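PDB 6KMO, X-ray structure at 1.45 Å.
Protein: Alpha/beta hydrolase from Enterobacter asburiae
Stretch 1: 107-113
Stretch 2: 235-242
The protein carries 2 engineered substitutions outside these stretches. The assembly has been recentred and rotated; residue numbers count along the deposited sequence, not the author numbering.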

ATOM      1  N   GLY A 107      -7.809   0.146 -18.761  1.00  5.28           N
ATOM      2  CA  GLY A 107      -7.270  -1.140 -19.133  1.00  6.06           C
ATOM      3  C   GLY A 107      -8.246  -1.974 -19.937  1.00  6.57           C
ATOM      4  O   GLY A 107      -9.310  -1.525 -20.359  1.00  6.93           O
ATOM      5  N   GLY A 108      -7.863  -3.232 -20.139  1.00  7.28           N
ATOM      6  CA  GLY A 108      -8.595  -4.115 -21.021  1.00  7.65           C
ATOM      7  C   GLY A 108      -7.792  -4.740 -22.137  1.00  7.37           C
ATOM      8  O   GLY A 108      -8.377  -5.240 -23.113  1.00  7.88           O
ATOM      9  N   GLY A 109      -6.461  -4.745 -22.033  1.00  7.52           N
ATOM     10  CA  GLY A 109      -5.675  -5.430 -23.041  1.00  6.43           C
ATOM     11  C   GLY A 109      -5.732  -4.805 -24.408  1.00  6.56           C
ATOM     12  O   GLY A 109      -5.488  -5.509 -25.413  1.00  7.62           O
ATOM     13  N   TRP A 110      -6.053  -3.509 -24.488  1.00  6.87           N
ATOM     14  CA  TRP A 110      -6.231  -2.718 -25.702  1.00  6.77           C
ATOM     15  C   TRP A 110      -7.504  -3.090 -26.457  1.00  7.65           C
ATOM     16  O   TRP A 110      -8.133  -2.230 -27.077  1.00  8.94           O
ATOM     17  N   VAL A 111      -7.911  -4.353 -26.380  1.00  6.76           N
ATOM     18  CA  VAL A 111      -9.129  -4.826 -27.040  1.00  6.97           C
ATOM     19  C   VAL A 111     -10.377  -4.433 -26.257  1.00  8.92           C
ATOM     20  O   VAL A 111     -11.382  -4.010 -26.855  1.00  9.21           O
ATOM     21  N   LEU A 112     -10.346  -4.567 -24.938  1.00  8.07           N
ATOM     22  CA  LEU A 112     -11.516  -4.383 -24.084  1.00  7.59           C
ATOM     23  C   LEU A 112     -11.490  -3.025 -23.398  1.00  7.69           C
ATOM     24  O   LEU A 112     -10.499  -2.297 -23.422  1.00  7.66           O
ATOM     25  N   GLY A 113     -12.593  -2.707 -22.752  1.00  7.02           N
ATOM     26  CA  GLY A 113     -12.658  -1.550 -21.894  1.00  7.68           C
ATOM     27  C   GLY A 113     -13.169  -0.307 -22.595  1.00  8.39           C
ATOM     28  O   GLY A 113     -13.204  -0.204 -23.818  1.00  8.47           O
ATOM     29  N   LYS A 235      -1.122 -12.864 -24.224  1.00  7.92           N
ATOM     30  CA  LYS A 235      -0.538 -13.031 -25.551  1.00  7.09           C
ATOM     31  C   LYS A 235      -1.492 -12.540 -26.633  1.00  8.24           C
ATOM     32  O   LYS A 235      -1.065 -11.895 -27.605  1.00  8.65           O
ATOM     33  N   TRP A 236      -2.788 -12.816 -26.465  1.00  6.57           N
ATOM     34  CA  TRP A 236      -3.804 -12.371 -27.415  1.00  6.74           C
ATOM     35  C   TRP A 236      -3.914 -10.850 -27.427  1.00  8.04           C
ATOM     36  O   TRP A 236      -4.037 -10.224 -28.487  1.00  7.92           O
ATOM     37  N   PHE A 237      -3.924 -10.238 -26.251  1.00  7.16           N
ATOM     38  CA  PHE A 237      -3.985  -8.784 -26.178  1.00  6.12           C
ATOM     39  C   PHE A 237      -2.799  -8.160 -26.900  1.00  6.97           C
ATOM     40  O   PHE A 237      -2.966  -7.276 -27.751  1.00  6.83           O
ATOM     41  N   TRP A 238      -1.587  -8.619 -26.588  1.00  6.78           N
ATOM     42  CA  TRP A 238      -0.401  -8.114 -27.268  1.00  6.45           C
ATOM     43  C   TRP A 238      -0.485  -8.340 -28.774  1.00  6.27           C
ATOM     44  O   TRP A 238      -0.087  -7.472 -29.558  1.00  7.45           O
ATOM     45  N   ASP A 239      -0.982  -9.511 -29.200  1.00  6.85           N
ATOM     46  CA  ASP A 239      -1.038  -9.805 -30.627  1.00  7.88           C
ATOM     47  C   ASP A 239      -2.006  -8.877 -31.352  1.00  7.75           C
ATOM     48  O   ASP A 239      -1.762  -8.500 -32.499  1.00  8.68           O
ATOM     49  N   ASN A 240      -3.121  -8.520 -30.712  1.00  8.02           N
ATOM     50  CA  ASN A 240      -4.051  -7.574 -31.317  1.00  6.84           C
ATOM     51  C   ASN A 240      -3.486  -6.163 -31.341  1.00  7.26           C
ATOM     52  O   ASN A 240      -3.826  -5.378 -32.235  1.00  8.59           O
ATOM     53  N   TYR A 241      -2.627  -5.824 -30.380  1.00  7.36           N
ATOM     54  CA  TYR A 241      -2.036  -4.490 -30.282  1.00  7.25           C
ATOM     55  C   TYR A 241      -0.933  -4.293 -31.319  1.00  7.90           C
ATOM     56  O   TYR A 241      -0.946  -3.316 -32.070  1.00  7.75           O
ATOM     57  N   THR A 242       0.053  -5.181 -31.345  1.00  8.22           N
ATOM     58  CA  THR A 242       1.077  -5.170 -32.377  1.00  7.66           C
ATOM     59  C   THR A 242       1.865  -6.468 -32.327  1.00  7.80           C
ATOM     60  O   THR A 242       2.338  -6.871 -31.261  1.00  8.62           O
TER

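What do the first helical residues of this stretch offer the glycine-rich loop? Lys-235 stays out of reach. Trp-236 (chi1 t) leaves its backbone sideways, yet its ring end comes nearer, and CH2 of Trp-236 lies 4.1 Å from CG1 of Val-111.

Why does Phe-237 sit so close to Gly-109? Its m rotamer lays the ring face over the glycine, whose CA is 3.6 Å from the centroid of the Phe-237 ring, a CH-pi contact. A CB on Gly-109 would clash with Phe-237 CG, so the bare backbone permits this approach. Val-111 CG2 meets the ring edge at Phe-237 CD1 (4.2 Å), and Leu-112 CD1 lies 4.0 Å from Phe-237 CZ.

How does Trp-238 meet Trp-110? The m side chain of Trp-110 points toward the helix. Trp-238, also m, starts away from the loop but swings its ring end back, receiving the edge of Trp-110 on its face, with CH2 of Trp-110 3.8 Å from CZ2 of Trp-238.

Do polar groups join the stretches? No hydrogen bond crosses. Asp-239 is out of reach, and Asn-240 (m) packs its CB 3.6 Å from Val-111 CG2 while Asn-240 ND2 donates to Trp-236 O (2.9 Å) within the helix.

What closes the contact? Tyr-241 (t) stacks face-to face on the five-membered ring of Trp-110, the planes only 3° apart. Thr-242, just past the helix, does not reach the loop.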

ATOM      1  CB  TRP A 110      -4.998  -2.754 -26.606  1.00  6.87           C
ATOM      2  CG  TRP A 110      -3.763  -2.218 -25.930  1.00  7.13           C
ATOM      3  CD1 TRP A 110      -3.487  -0.917 -25.620  1.00  7.04           C
ATOM      4  CD2 TRP A 110      -2.633  -2.977 -25.474  1.00  6.78           C
ATOM      5  NE1 TRP A 110      -2.274  -0.813 -24.999  1.00  7.21           N
ATOM      6  CE2 TRP A 110      -1.720  -2.064 -24.907  1.00  6.47           C
ATOM      7  CE3 TRP A 110      -2.308  -4.339 -25.487  1.00  7.49           C
ATOM      8  CZ2 TRP A 110      -0.505  -2.460 -24.377  1.00  7.04           C
ATOM      9  CZ3 TRP A 110      -1.101  -4.730 -24.968  1.00  7.20           C
ATOM     10  CH2 TRP A 110      -0.205  -3.801 -24.423  1.00  8.39           C
ATOM     11  CB  VAL A 111      -9.038  -6.350 -27.240  1.00  6.70           C
ATOM     12  CG1 VAL A 111     -10.291  -6.867 -27.931  1.00 11.08           C
ATOM     13  CG2 VAL A 111      -7.809  -6.733 -28.021  1.00  8.56           C
ATOM     14  CB  LEU A 112     -11.569  -5.462 -22.992  1.00  9.25           C
ATOM     15  CG  LEU A 112     -11.128  -6.880 -23.324  1.00  9.99           C
ATOM     16  CD1 LEU A 112     -11.208  -7.731 -22.054  1.00 14.47           C
ATOM     17  CD2 LEU A 112     -11.979  -7.463 -24.431  1.00 13.98           C
ATOM     18  CB  LYS A 235      -0.169 -14.495 -25.785  1.00  7.74           C
ATOM     19  CG  LYS A 235       1.027 -14.962 -24.983  1.00  9.60           C
ATOM     20  CD  LYS A 235       1.309 -16.448 -25.211  1.00 12.27           C
ATOM     21  CE  LYS A 235       2.546 -16.879 -24.469  1.00 16.55           C
ATOM     22  NZ  LYS A 235       2.843 -18.339 -24.674  1.00 25.39           N
ATOM     23  CB  TRP A 236      -5.143 -13.015 -27.054  1.00  7.85           C
ATOM     24  CG  TRP A 236      -6.260 -12.787 -28.005  1.00  8.15           C
ATOM     25  CD1 TRP A 236      -6.345 -13.216 -29.298  1.00  8.64           C
ATOM     26  CD2 TRP A 236      -7.490 -12.110 -27.734  1.00  8.19           C
ATOM     27  NE1 TRP A 236      -7.535 -12.834 -29.848  1.00  9.49           N
ATOM     28  CE2 TRP A 236      -8.263 -12.153 -28.906  1.00  8.41           C
ATOM     29  CE3 TRP A 236      -8.015 -11.465 -26.606  1.00 10.17           C
ATOM     30  CZ2 TRP A 236      -9.523 -11.591 -28.990  1.00  9.08           C
ATOM     31  CZ3 TRP A 236      -9.266 -10.898 -26.703  1.00 10.90           C
ATOM     32  CH2 TRP A 236     -10.005 -10.969 -27.880  1.00 10.30           C
ATOM     33  CB  PHE A 237      -4.009  -8.345 -24.714  1.00  6.94           C
ATOM     34  CG  PHE A 237      -5.271  -8.700 -23.943  1.00  6.91           C
ATOM     35  CD1 PHE A 237      -6.529  -8.710 -24.531  1.00  7.31           C
ATOM     36  CD2 PHE A 237      -5.182  -8.975 -22.586  1.00  6.54           C
ATOM     37  CE1 PHE A 237      -7.660  -9.010 -23.794  1.00  7.61           C
ATOM     38  CE2 PHE A 237      -6.314  -9.260 -21.832  1.00  7.01           C
ATOM     39  CZ  PHE A 237      -7.552  -9.279 -22.438  1.00  8.12           C
ATOM     40  CB  TRP A 238       0.851  -8.755 -26.673  1.00  6.65           C
ATOM     41  CG  TRP A 238       1.430  -8.028 -25.519  1.00  6.43           C
ATOM     42  CD1 TRP A 238       1.397  -8.400 -24.203  1.00  7.35           C
ATOM     43  CD2 TRP A 238       2.145  -6.788 -25.571  1.00  5.79           C
ATOM     44  NE1 TRP A 238       2.045  -7.452 -23.430  1.00  7.56           N
ATOM     45  CE2 TRP A 238       2.526  -6.465 -24.248  1.00  6.23           C
ATOM     46  CE3 TRP A 238       2.502  -5.922 -26.610  1.00  8.00           C
ATOM     47  CZ2 TRP A 238       3.246  -5.313 -23.941  1.00  6.71           C
ATOM     48  CZ3 TRP A 238       3.218  -4.771 -26.299  1.00  8.47           C
ATOM     49  CH2 TRP A 238       3.583  -4.480 -24.974  1.00  7.97           C
ATOM     50  CB  ASP A 239      -1.442 -11.259 -30.865  1.00  7.96           C
ATOM     51  CG  ASP A 239      -0.331 -12.257 -30.559  1.00 11.07           C
ATOM     52  OD1 ASP A 239       0.841 -11.869 -30.370  1.00 10.25           O
ATOM     53  OD2 ASP A 239      -0.641 -13.467 -30.514  1.00 11.42           O
ATOM     54  CB  ASN A 240      -5.380  -7.604 -30.556  1.00  8.77           C
ATOM     55  CG  ASN A 240      -6.282  -8.739 -30.996  1.00 10.81           C
ATOM     56  OD1 ASN A 240      -6.964  -8.642 -32.020  1.00 12.57           O
ATOM     57  ND2 ASN A 240      -6.280  -9.830 -30.242  1.00 10.15           N
ATOM     58  CB  TYR A 241      -1.460  -4.334 -28.885  1.00  7.08           C
ATOM     59  CG  TYR A 241      -1.007  -2.955 -28.499  1.00  6.81           C
ATOM     60  CD1 TYR A 241      -1.819  -1.838 -28.682  1.00  6.46           C
ATOM     61  CD2 TYR A 241       0.234  -2.770 -27.892  1.00  6.02           C
ATOM     62  CE1 TYR A 241      -1.409  -0.587 -28.260  1.00  7.04           C
ATOM     63  CE2 TYR A 241       0.649  -1.510 -27.456  1.00  5.78           C
ATOM     64  CZ  TYR A 241      -0.182  -0.429 -27.638  1.00  6.65           C
ATOM     65  OH  TYR A 241       0.181   0.821 -27.205  1.00  7.32           O
ATOM     66  CB  THR A 242       2.050  -4.004 -32.234  1.00  8.07           C
ATOM     67  OG1 THR A 242       3.100  -4.211 -33.198  1.00 10.01           O
ATOM     68  CG2 THR A 242       2.669  -3.896 -30.859  1.00  9.35           C
TER